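PrgX (Enterococcus faecalis, PDB 2AWI) acts as the receptor for the peptide sex pheromone cCF10 and as a repressor, probably binding DNA, in the control of conjugation. Local coordinates at residues Asn196-Ser201 / Leu234-Leu239; Lys208-Tyr213 / Gln241-Leu246; Thr192-Ala197 / Asn215-Leu220; Ser201-Asn206 / Val277-Lys282. The protein carries 1 engineered substitution. All blocks are in the same frame, centred on the assembly; numbering follows the deposited sequence.

Contact 1: residues Asn196-Ser201 / Leu234-Leu239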
# COMPACT_ATOMS: atom_id res chain seq x y z
N ASN A 196 -2.64 -26.23 13.26
CA ASN A 196 -1.31 -26.82 13.36
C ASN A 196 -1.06 -27.79 12.22
O ASN A 196 0.04 -27.84 11.66
CB ASN A 196 -1.12 -27.53 14.70
CG ASN A 196 -1.06 -26.57 15.86
OD1 ASN A 196 -0.73 -25.40 15.69
ND2 ASN A 196 -1.36 -27.06 17.05
N ALA A 197 -2.07 -28.57 11.88
CA ALA A 197 -1.94 -29.55 10.81
C ALA A 197 -1.73 -28.83 9.48
O ALA A 197 -0.89 -29.25 8.68
CB ALA A 197 -3.17 -30.44 10.74
N LEU A 198 -2.48 -27.76 9.26
CA LEU A 198 -2.39 -27.00 8.01
C LEU A 198 -1.06 -26.26 7.86
O LEU A 198 -0.56 -26.09 6.75
CB LEU A 198 -3.55 -26.01 7.90
CG LEU A 198 -3.52 -25.03 6.72
CD1 LEU A 198 -3.32 -25.80 5.43
CD2 LEU A 198 -4.82 -24.24 6.67
N THR A 199 -0.49 -25.83 8.97
CA THR A 199 0.78 -25.12 8.95
C THR A 199 1.85 -26.09 8.44
O THR A 199 2.64 -25.78 7.56
CB THR A 199 1.17 -24.63 10.36
OG1 THR A 199 0.18 -23.72 10.84
CG2 THR A 199 2.53 -23.93 10.34
N ILE A 200 1.86 -27.29 9.02
CA ILE A 200 2.80 -28.32 8.64
C ILE A 200 2.61 -28.73 7.18
O ILE A 200 3.57 -28.90 6.44
CB ILE A 200 2.63 -29.55 9.56
CG1 ILE A 200 3.05 -29.18 10.99
CG2 ILE A 200 3.43 -30.72 9.03
CD1 ILE A 200 2.72 -30.23 12.06
N SER A 201 1.36 -28.85 6.75
CA SER A 201 1.06 -29.25 5.38
C SER A 201 1.58 -28.27 4.34
O SER A 201 2.05 -28.70 3.28
CB SER A 201 -0.44 -29.43 5.21
OG SER A 201 -0.89 -30.47 6.06
N LEU A 234 -7.83 -15.91 10.93
CA LEU A 234 -6.94 -14.98 10.26
C LEU A 234 -5.69 -15.72 9.78
O LEU A 234 -5.25 -15.55 8.63
CB LEU A 234 -6.55 -13.88 11.25
CG LEU A 234 -6.15 -12.49 10.76
CD1 LEU A 234 -7.21 -11.94 9.82
CD2 LEU A 234 -5.99 -11.58 11.98
N GLU A 235 -5.11 -16.53 10.65
CA GLU A 235 -3.91 -17.28 10.33
C GLU A 235 -4.17 -18.36 9.28
O GLU A 235 -3.39 -18.51 8.33
CB GLU A 235 -3.34 -17.91 11.60
CG GLU A 235 -2.12 -18.78 11.38
CD GLU A 235 -1.41 -19.08 12.68
OE1 GLU A 235 -2.04 -18.89 13.74
OE2 GLU A 235 -0.23 -19.51 12.64
N ILE A 236 -5.26 -19.10 9.46
CA ILE A 236 -5.64 -20.15 8.52
C ILE A 236 -5.94 -19.55 7.15
O ILE A 236 -5.63 -20.16 6.12
CB ILE A 236 -6.87 -20.92 9.04
CG1 ILE A 236 -6.43 -21.89 10.14
CG2 ILE A 236 -7.57 -21.66 7.90
CD1 ILE A 236 -7.56 -22.72 10.72
N ASN A 237 -6.53 -18.36 7.13
CA ASN A 237 -6.85 -17.68 5.88
C ASN A 237 -5.56 -17.23 5.20
O ASN A 237 -5.52 -17.06 3.98
CB ASN A 237 -7.76 -16.48 6.15
CG ASN A 237 -8.55 -16.06 4.92
OD1 ASN A 237 -8.02 -15.42 4.01
ND2 ASN A 237 -9.83 -16.44 4.88
N TYR A 238 -4.52 -17.03 6.00
CA TYR A 238 -3.22 -16.63 5.46
C TYR A 238 -2.58 -17.87 4.83
O TYR A 238 -1.89 -17.77 3.81
CB TYR A 238 -2.33 -16.07 6.58
CG TYR A 238 -0.85 -16.36 6.39
CD1 TYR A 238 -0.27 -17.50 6.95
CD2 TYR A 238 -0.04 -15.51 5.64
CE1 TYR A 238 1.08 -17.78 6.76
CE2 TYR A 238 1.31 -15.79 5.44
CZ TYR A 238 1.87 -16.93 6.00
OH TYR A 238 3.20 -17.21 5.81
N LEU A 239 -2.80 -19.03 5.44
CA LEU A 239 -2.26 -20.27 4.93
C LEU A 239 -2.99 -20.63 3.64
O LEU A 239 -2.43 -21.25 2.74
CB LEU A 239 -2.40 -21.38 5.97
CG LEU A 239 -1.46 -21.22 7.17
CD1 LEU A 239 -1.90 -22.09 8.35
CD2 LEU A 239 -0.04 -21.57 6.73
O HOH W 1 0.93 -21.01 10.67

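Contact 2: residues Lys208-Tyr213 / Gln241-Leu246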
# COMPACT_ATOMS: atom_id res chain seq x y z
N LYS A 208 -2.50 -31.35 -1.31
CA LYS A 208 -3.77 -32.03 -1.11
C LYS A 208 -4.12 -32.16 0.38
O LYS A 208 -5.30 -32.16 0.74
CB LYS A 208 -3.78 -33.40 -1.81
CG LYS A 208 -3.24 -34.59 -1.05
CD LYS A 208 -3.59 -35.87 -1.81
CE LYS A 208 -3.09 -37.13 -1.11
NZ LYS A 208 -3.67 -37.28 0.25
N GLU A 209 -3.11 -32.25 1.24
CA GLU A 209 -3.37 -32.33 2.67
C GLU A 209 -3.83 -30.96 3.14
O GLU A 209 -4.77 -30.84 3.93
CB GLU A 209 -2.10 -32.75 3.43
CG GLU A 209 -1.81 -34.24 3.36
CD GLU A 209 -2.91 -35.08 3.99
OE1 GLU A 209 -2.85 -35.32 5.21
OE2 GLU A 209 -3.83 -35.48 3.25
N ALA A 210 -3.17 -29.91 2.64
CA ALA A 210 -3.52 -28.55 3.02
C ALA A 210 -4.98 -28.26 2.71
O ALA A 210 -5.69 -27.70 3.54
CB ALA A 210 -2.62 -27.55 2.29
N GLN A 211 -5.43 -28.65 1.52
CA GLN A 211 -6.82 -28.41 1.14
C GLN A 211 -7.75 -29.18 2.08
O GLN A 211 -8.83 -28.71 2.43
CB GLN A 211 -7.06 -28.84 -0.31
CG GLN A 211 -8.42 -28.40 -0.85
CD GLN A 211 -8.72 -28.96 -2.24
OE1 GLN A 211 -9.73 -28.61 -2.85
NE2 GLN A 211 -7.85 -29.83 -2.73
N TYR A 212 -7.32 -30.36 2.49
CA TYR A 212 -8.13 -31.16 3.39
C TYR A 212 -8.47 -30.32 4.62
O TYR A 212 -9.64 -30.09 4.92
CB TYR A 212 -7.39 -32.44 3.81
CG TYR A 212 -8.08 -33.19 4.93
CD1 TYR A 212 -9.28 -33.86 4.71
CD2 TYR A 212 -7.56 -33.17 6.23
CE1 TYR A 212 -9.96 -34.49 5.77
CE2 TYR A 212 -8.23 -33.79 7.28
CZ TYR A 212 -9.42 -34.45 7.05
OH TYR A 212 -10.10 -35.03 8.10
N TYR A 213 -7.43 -29.87 5.31
CA TYR A 213 -7.60 -29.07 6.52
C TYR A 213 -8.32 -27.75 6.30
O TYR A 213 -9.15 -27.35 7.11
CB TYR A 213 -6.23 -28.86 7.17
CG TYR A 213 -5.62 -30.16 7.63
CD1 TYR A 213 -6.24 -30.93 8.62
CD2 TYR A 213 -4.44 -30.65 7.07
CE1 TYR A 213 -5.70 -32.15 9.04
CE2 TYR A 213 -3.89 -31.86 7.48
CZ TYR A 213 -4.52 -32.60 8.46
OH TYR A 213 -3.98 -33.79 8.88
N GLN A 241 -4.15 -18.35 1.57
CA GLN A 241 -3.60 -17.45 0.56
C GLN A 241 -2.30 -18.05 0.04
O GLN A 241 -1.99 -17.95 -1.15
CB GLN A 241 -3.34 -16.06 1.16
CG GLN A 241 -4.59 -15.30 1.59
CD GLN A 241 -5.59 -15.12 0.47
OE1 GLN A 241 -5.25 -14.63 -0.61
NE2 GLN A 241 -6.84 -15.50 0.71
N ILE A 242 -1.53 -18.67 0.93
CA ILE A 242 -0.27 -19.29 0.53
C ILE A 242 -0.58 -20.52 -0.33
O ILE A 242 0.11 -20.79 -1.31
CB ILE A 242 0.54 -19.72 1.76
CG1 ILE A 242 0.92 -18.48 2.58
CG2 ILE A 242 1.78 -20.50 1.33
CD1 ILE A 242 1.75 -17.46 1.81
N TYR A 243 -1.63 -21.25 0.04
CA TYR A 243 -2.05 -22.44 -0.71
C TYR A 243 -2.36 -22.04 -2.15
O TYR A 243 -1.95 -22.73 -3.09
CB TYR A 243 -3.30 -23.05 -0.07
CG TYR A 243 -3.93 -24.15 -0.89
CD1 TYR A 243 -3.42 -25.45 -0.88
CD2 TYR A 243 -5.05 -23.90 -1.69
CE1 TYR A 243 -3.99 -26.47 -1.64
CE2 TYR A 243 -5.63 -24.92 -2.46
CZ TYR A 243 -5.10 -26.20 -2.43
OH TYR A 243 -5.64 -27.21 -3.19
N GLN A 244 -3.10 -20.95 -2.31
CA GLN A 244 -3.49 -20.45 -3.63
C GLN A 244 -2.29 -20.01 -4.45
O GLN A 244 -2.28 -20.14 -5.68
CB GLN A 244 -4.47 -19.28 -3.48
CG GLN A 244 -5.75 -19.63 -2.75
CD GLN A 244 -6.65 -18.42 -2.52
OE1 GLN A 244 -7.72 -18.53 -1.92
NE2 GLN A 244 -6.22 -17.25 -2.99
N PHE A 245 -1.27 -19.47 -3.79
CA PHE A 245 -0.07 -19.02 -4.47
C PHE A 245 0.70 -20.25 -4.94
O PHE A 245 1.16 -20.32 -6.09
CB PHE A 245 0.80 -18.20 -3.52
CG PHE A 245 2.05 -17.66 -4.16
CD1 PHE A 245 1.98 -16.67 -5.15
CD2 PHE A 245 3.30 -18.13 -3.78
CE1 PHE A 245 3.14 -16.17 -5.74
CE2 PHE A 245 4.47 -17.64 -4.36
CZ PHE A 245 4.39 -16.65 -5.35
N LEU A 246 0.85 -21.22 -4.05
CA LEU A 246 1.57 -22.44 -4.36
C LEU A 246 0.93 -23.21 -5.51
O LEU A 246 1.62 -23.89 -6.26
CB LEU A 246 1.65 -23.34 -3.12
CG LEU A 246 2.40 -22.80 -1.90
CD1 LEU A 246 2.48 -23.90 -0.86
CD2 LEU A 246 3.80 -22.34 -2.30

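Contact 3: residues Thr192-Ala197 / Asn215-Leu220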
# COMPACT_ATOMS: atom_id res chain seq x y z
N THR A 192 -7.52 -25.95 16.93
CA THR A 192 -6.07 -25.93 17.07
C THR A 192 -5.42 -26.99 16.18
O THR A 192 -4.41 -26.73 15.54
CB THR A 192 -5.65 -26.17 18.53
OG1 THR A 192 -6.26 -25.17 19.37
CG2 THR A 192 -4.13 -26.07 18.69
N VAL A 193 -6.03 -28.17 16.15
CA VAL A 193 -5.55 -29.29 15.36
C VAL A 193 -5.41 -28.89 13.90
O VAL A 193 -4.36 -29.06 13.30
CB VAL A 193 -6.51 -30.50 15.41
CG1 VAL A 193 -6.00 -31.60 14.49
CG2 VAL A 193 -6.65 -31.01 16.82
N LEU A 194 -6.49 -28.36 13.34
CA LEU A 194 -6.49 -27.98 11.95
C LEU A 194 -5.43 -26.94 11.65
O LEU A 194 -4.69 -27.08 10.68
CB LEU A 194 -7.88 -27.46 11.55
CG LEU A 194 -9.03 -28.38 12.00
CD1 LEU A 194 -10.36 -27.78 11.61
CD2 LEU A 194 -8.85 -29.75 11.39
N LYS A 195 -5.34 -25.91 12.48
CA LYS A 195 -4.37 -24.85 12.25
C LYS A 195 -2.95 -25.41 12.27
O LYS A 195 -2.15 -25.10 11.38
CB LYS A 195 -4.53 -23.76 13.31
CG LYS A 195 -3.74 -22.49 13.05
CD LYS A 195 -2.36 -22.54 13.68
CE LYS A 195 -2.45 -22.57 15.20
NZ LYS A 195 -1.12 -22.67 15.86
N ASN A 196 -2.64 -26.23 13.26
CA ASN A 196 -1.31 -26.82 13.36
C ASN A 196 -1.06 -27.79 12.22
O ASN A 196 0.04 -27.84 11.66
CB ASN A 196 -1.12 -27.53 14.70
CG ASN A 196 -1.06 -26.57 15.86
OD1 ASN A 196 -0.73 -25.40 15.69
ND2 ASN A 196 -1.36 -27.06 17.05
N ALA A 197 -2.07 -28.57 11.88
CA ALA A 197 -1.94 -29.55 10.81
C ALA A 197 -1.73 -28.83 9.48
O ALA A 197 -0.89 -29.25 8.68
CB ALA A 197 -3.17 -30.44 10.74
N ASN A 215 -10.51 -27.24 4.22
CA ASN A 215 -11.91 -27.62 4.07
C ASN A 215 -12.53 -27.94 5.43
O ASN A 215 -13.66 -27.52 5.72
CB ASN A 215 -12.04 -28.83 3.14
CG ASN A 215 -11.75 -28.49 1.69
OD1 ASN A 215 -11.71 -29.38 0.84
ND2 ASN A 215 -11.56 -27.21 1.41
N GLN A 216 -11.82 -28.70 6.26
CA GLN A 216 -12.33 -29.04 7.57
C GLN A 216 -12.60 -27.77 8.38
O GLN A 216 -13.66 -27.63 9.01
CB GLN A 216 -11.35 -29.94 8.33
CG GLN A 216 -11.20 -31.34 7.77
CD GLN A 216 -12.54 -31.97 7.39
OE1 GLN A 216 -13.48 -31.99 8.18
NE2 GLN A 216 -12.61 -32.50 6.17
N PHE A 217 -11.66 -26.84 8.35
CA PHE A 217 -11.82 -25.60 9.09
C PHE A 217 -13.01 -24.80 8.59
O PHE A 217 -13.82 -24.32 9.38
CB PHE A 217 -10.57 -24.73 8.98
CG PHE A 217 -10.68 -23.44 9.75
CD1 PHE A 217 -10.70 -23.46 11.14
CD2 PHE A 217 -10.82 -22.23 9.09
CE1 PHE A 217 -10.86 -22.28 11.86
CE2 PHE A 217 -10.99 -21.04 9.80
CZ PHE A 217 -11.01 -21.07 11.18
N GLU A 218 -13.11 -24.66 7.27
CA GLU A 218 -14.21 -23.90 6.71
C GLU A 218 -15.56 -24.53 6.99
O GLU A 218 -16.57 -23.84 7.08
CB GLU A 218 -14.00 -23.71 5.20
CG GLU A 218 -12.91 -22.69 4.89
CD GLU A 218 -13.23 -21.30 5.43
OE1 GLU A 218 -12.29 -20.60 5.87
OE2 GLU A 218 -14.41 -20.90 5.41
N HIS A 219 -15.58 -25.85 7.14
CA HIS A 219 -16.83 -26.53 7.43
C HIS A 219 -17.31 -26.20 8.84
O HIS A 219 -18.51 -26.16 9.11
CB HIS A 219 -16.68 -28.04 7.28
CG HIS A 219 -17.90 -28.80 7.67
ND1 HIS A 219 -19.10 -28.65 7.01
CD2 HIS A 219 -18.14 -29.64 8.70
CE1 HIS A 219 -20.02 -29.37 7.62
NE2 HIS A 219 -19.47 -29.98 8.65
N LEU A 220 -16.36 -26.00 9.76
CA LEU A 220 -16.70 -25.67 11.14
C LEU A 220 -17.62 -24.46 11.19
O LEU A 220 -18.46 -24.35 12.09
CB LEU A 220 -15.44 -25.37 11.95
CG LEU A 220 -14.43 -26.48 12.24
CD1 LEU A 220 -13.39 -25.95 13.22
CD2 LEU A 220 -15.12 -27.69 12.84

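Contact 4: residues Ser201-Asn206 / Val277-Lys282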
# COMPACT_ATOMS: atom_id res chain seq x y z
N SER A 201 1.36 -28.85 6.75
CA SER A 201 1.06 -29.25 5.38
C SER A 201 1.58 -28.27 4.34
O SER A 201 2.05 -28.70 3.28
CB SER A 201 -0.44 -29.43 5.21
OG SER A 201 -0.89 -30.47 6.06
N ILE A 202 1.47 -26.98 4.63
CA ILE A 202 1.93 -25.94 3.71
C ILE A 202 3.46 -25.94 3.68
O ILE A 202 4.06 -25.73 2.63
CB ILE A 202 1.44 -24.54 4.16
CG1 ILE A 202 -0.06 -24.40 3.89
CG2 ILE A 202 2.18 -23.45 3.41
CD1 ILE A 202 -0.42 -24.49 2.42
N MSE A 203 4.07 -26.19 4.83
CA MSE A 203 5.52 -26.21 4.93
C MSE A 203 6.15 -27.37 4.15
O MSE A 203 7.31 -27.30 3.75
CB MSE A 203 5.93 -26.28 6.41
CG MSE A 203 7.27 -25.65 6.72
SE MSE A 203 7.30 -23.74 6.37
CE MSE A 203 8.43 -23.75 4.79
N ASN A 204 5.39 -28.45 3.94
CA ASN A 204 5.87 -29.61 3.20
C ASN A 204 5.30 -29.58 1.79
O ASN A 204 5.28 -30.60 1.10
CB ASN A 204 5.45 -30.91 3.87
CG ASN A 204 6.00 -31.05 5.27
OD1 ASN A 204 7.06 -30.53 5.59
ND2 ASN A 204 5.27 -31.78 6.12
N ARG A 205 4.81 -28.42 1.39
CA ARG A 205 4.21 -28.23 0.08
C ARG A 205 3.23 -29.34 -0.30
O ARG A 205 2.97 -29.59 -1.48
CB ARG A 205 5.30 -28.10 -0.99
CG ARG A 205 4.84 -27.37 -2.24
CD ARG A 205 6.00 -26.99 -3.13
NE ARG A 205 5.67 -25.86 -4.00
CZ ARG A 205 4.75 -25.88 -4.96
NH1 ARG A 205 4.06 -26.98 -5.19
NH2 ARG A 205 4.53 -24.80 -5.69
N ASN A 206 2.67 -30.00 0.71
CA ASN A 206 1.69 -31.06 0.50
C ASN A 206 0.35 -30.37 0.23
O ASN A 206 -0.44 -30.16 1.14
CB ASN A 206 1.58 -31.92 1.75
CG ASN A 206 0.96 -33.27 1.48
OD1 ASN A 206 -0.01 -33.38 0.73
ND2 ASN A 206 1.51 -34.31 2.10
N VAL A 277 6.30 -14.48 9.64
CA VAL A 277 7.36 -13.89 8.83
C VAL A 277 8.39 -14.97 8.50
O VAL A 277 8.82 -15.09 7.35
CB VAL A 277 8.07 -12.72 9.58
CG1 VAL A 277 9.33 -12.32 8.83
CG2 VAL A 277 7.14 -11.53 9.68
N GLU A 278 8.76 -15.75 9.50
CA GLU A 278 9.73 -16.83 9.31
C GLU A 278 9.15 -17.82 8.31
O GLU A 278 9.83 -18.26 7.38
CB GLU A 278 10.02 -17.52 10.64
CG GLU A 278 10.52 -16.57 11.72
CD GLU A 278 10.77 -17.26 13.05
OE1 GLU A 278 9.85 -17.96 13.54
OE2 GLU A 278 11.87 -17.09 13.61
N GLU A 279 7.87 -18.16 8.51
CA GLU A 279 7.19 -19.10 7.63
C GLU A 279 7.25 -18.65 6.18
O GLU A 279 7.76 -19.37 5.32
CB GLU A 279 5.72 -19.27 8.05
CG GLU A 279 5.43 -20.56 8.80
CD GLU A 279 4.07 -20.57 9.51
OE1 GLU A 279 3.04 -20.29 8.86
OE2 GLU A 279 4.04 -20.88 10.72
N LEU A 280 6.75 -17.45 5.91
CA LEU A 280 6.74 -16.91 4.56
C LEU A 280 8.14 -16.78 3.95
O LEU A 280 8.29 -16.83 2.73
CB LEU A 280 6.04 -15.55 4.54
CG LEU A 280 5.91 -14.87 3.17
CD1 LEU A 280 5.05 -15.74 2.25
CD2 LEU A 280 5.29 -13.50 3.33
N THR A 281 9.15 -16.59 4.79
CA THR A 281 10.52 -16.46 4.31
C THR A 281 11.01 -17.79 3.75
O THR A 281 11.69 -17.84 2.72
CB THR A 281 11.47 -16.01 5.44
OG1 THR A 281 11.09 -14.71 5.91
CG2 THR A 281 12.91 -15.94 4.93
N LYS A 282 10.65 -18.88 4.43
CA LYS A 282 11.05 -20.21 4.00
C LYS A 282 10.22 -20.65 2.81
O LYS A 282 10.73 -21.26 1.87
CB LYS A 282 10.91 -21.19 5.16
CG LYS A 282 11.76 -20.80 6.37
CD LYS A 282 11.62 -21.79 7.51
CE LYS A 282 12.47 -21.36 8.71
NZ LYS A 282 12.44 -22.34 9.83

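Contact 1: residues Asn196-Ser201 / Leu234-Leu239
L198 and L239 carry the apolar part of this contact between two nearly parallel helices, whose local axes cross at 25° and approach to 10.2 Å. The two leucines run alongside one another, pointing opposite ways: L198 CG lies 3.7 Å from L239 CD1, while L198 CD2 reaches 3.8 Å from L239 CB. The same L198 CD2 methyl also meets I236 CG2 at 4.0 Å, with the two side chains crossing at a slant, and it thus lies against both I236 and L239, one turn apart. L198 CG stands anti to the backbone N (chi1 174°), an orientation that extends the branched end across the gap.

The polar part is confined to T199 and E235. T199 OG1 lies 3.6 Å from L239 CD1, so the hydroxyl borders the leucine cluster. It is bonded to K195 O one turn earlier in its own helix. T199 OG1 also accepts a bond from a water at 2.8 Å. That water, 2.7 Å from E235 OE2, can link the two side chains, though its protons cannot serve every acceptor in reach.

In the helical C-terminal region, assigned to the TPR family, helix 207-220 touches this pair through I214 on L198 and F217 on I236. Helix 270-286 adds E279 against T199 and L276 against E235.

Contact 2: residues Lys208-Tyr213 / Gln241-Leu246
Y243 OH lies against several atoms of Q211, with NE2 of that glutamine 3.5 Å from the phenol oxygen and CB 3.6 Å from it. The angle at the NE2 pair is too poor for a hydrogen bond, and the encounter is one of packing. It joins helices 207-220 and 230-248, consecutive and roughly antiparallel elements of the α-helical, TPR-like C-terminal region. A chi1 of -170° sets the Q211 chain opposite its own N, and from there it runs extended and obliquely past the end of the phenol; amide and ring planes are 37° apart. The aromatic ring also nears the backbone here, as Y243 CE1 lies 4.1 Å from Q211 N.

On the far side of helix 207-220, E209 OE2 forms salt bridges with K208 NZ, at 3.5 Å, and with K173. E209 OE1 is hydrogen-bonded to Y165 OH, which also bonds Y213 OH and so ties this helix to the preceding part of the chain. L207 and I214 also touch the Y243 side chain. The purely apolar touch of the contact is that of A210, whose CB methyl approaches the ring obliquely, 3.9 Å from Y243 CD1.

Contact 3: residues Thr192-Ala197 / Asn215-Leu220
L194 CD1 is pressed against the backbone of the partner helix, 3.6 Å from both F217 N and F217 CA. The same methyl lies 4.0 Å from F217 CB and sits at the edge of the phenyl ring, near its plane, so the ring does not offer its face to the leucine. L220 CD1 meets L194 CD1 from one turn further along at 3.9 Å. The other branch, L194 CD2, touches Q216 CB at 4.0 Å, with the two side chains crossing at about a right angle. One leucine fork thus engages three residues of a single helical face. L194 CG lies anti to the carbonyl carbon (chi1 -48°), and this sends CD1 onto the backbone at F217 and leaves CD2 beside Q216 CB. Q216, bent at chi2, contributes its CB here while the end of its side chain leads away; Q216 also packs on Y176 and P177.

Helices 184-203 and 207-220 follow one another in the chain and run antiparallel, their local axes 9.8 Å apart at an angle of 150°. They form an antiparallel helix pair, consistent with the TPR family assigned to this region.

Around this first shell, Y176 also touches L194, and the F217 side chain extends on to D233 of helix 230-248. V193, which takes no part across the pair, packs on V156 and the engineered C153 of helix 150-159. K195 runs along its own helix, where K195 NZ donates to N196 OD1 at 2.8 Å, 22° out of the carbonyl plane.

Contact 4: residues Ser201-Asn206 / Val277-Lys282
M203, a selenomethionine in this crystal, crosses K282 at about a right angle and places its terminal methyl against the root of the lysine. M203 CE lies 3.6 Å from K282 CB and 4.1 Å from K282 C, so the touch falls where the side chain leaves the helix and not on its charged end. K282 is extended beyond CG, and its amino group is carried away from M203. The selenium comes in more loosely, with M203 SE 4.4 Å from E279 CG. Bends at chi2 (64°) and chi3 of M203 swing its methyl over to helix 270-286, although its CB bond does not aim there.

M203 is the last helical residue of 184-203. R205, with positive phi, turns the chain beyond it in a manner consistent with a Schellman motif, and R205 N bonds I202 O at 3.1 Å. The turn is tied to other elements by a salt bridge from R205 to E287 and a weak bond to L246 O, while N206, at the N-cap of the following helix, accepts a weak bond at OD1 from E209 N.

Across the pair itself, methyl, methylene and selenium meet without polar bonding; the contact rests on dispersion and shape, and two charged residues take part through their aliphatic carbons.

In the fold
Contacts 1 and 3 are buried and both use helix 184-203, gripped by helix 230-248 in the first and by helix 207-220 in the second. Contact 2 closes the triangle between those two partner helices and is only partly buried, while contact 4 brings helix 270-286 to the end of helix 184-203 at the surface. All four are largely apolar and differ in which groups supply the carbon. Leucine methyls lead both buried contacts, against L239 and I236 in contact 1 and against the F217 backbone, Q216 and L220 in contact 3. Contact 2 mixes an aromatic ring with an amide chain, and contact 4 relies on selenomethionine against aliphatic stems. I202 on I242 links contacts 2 and 4.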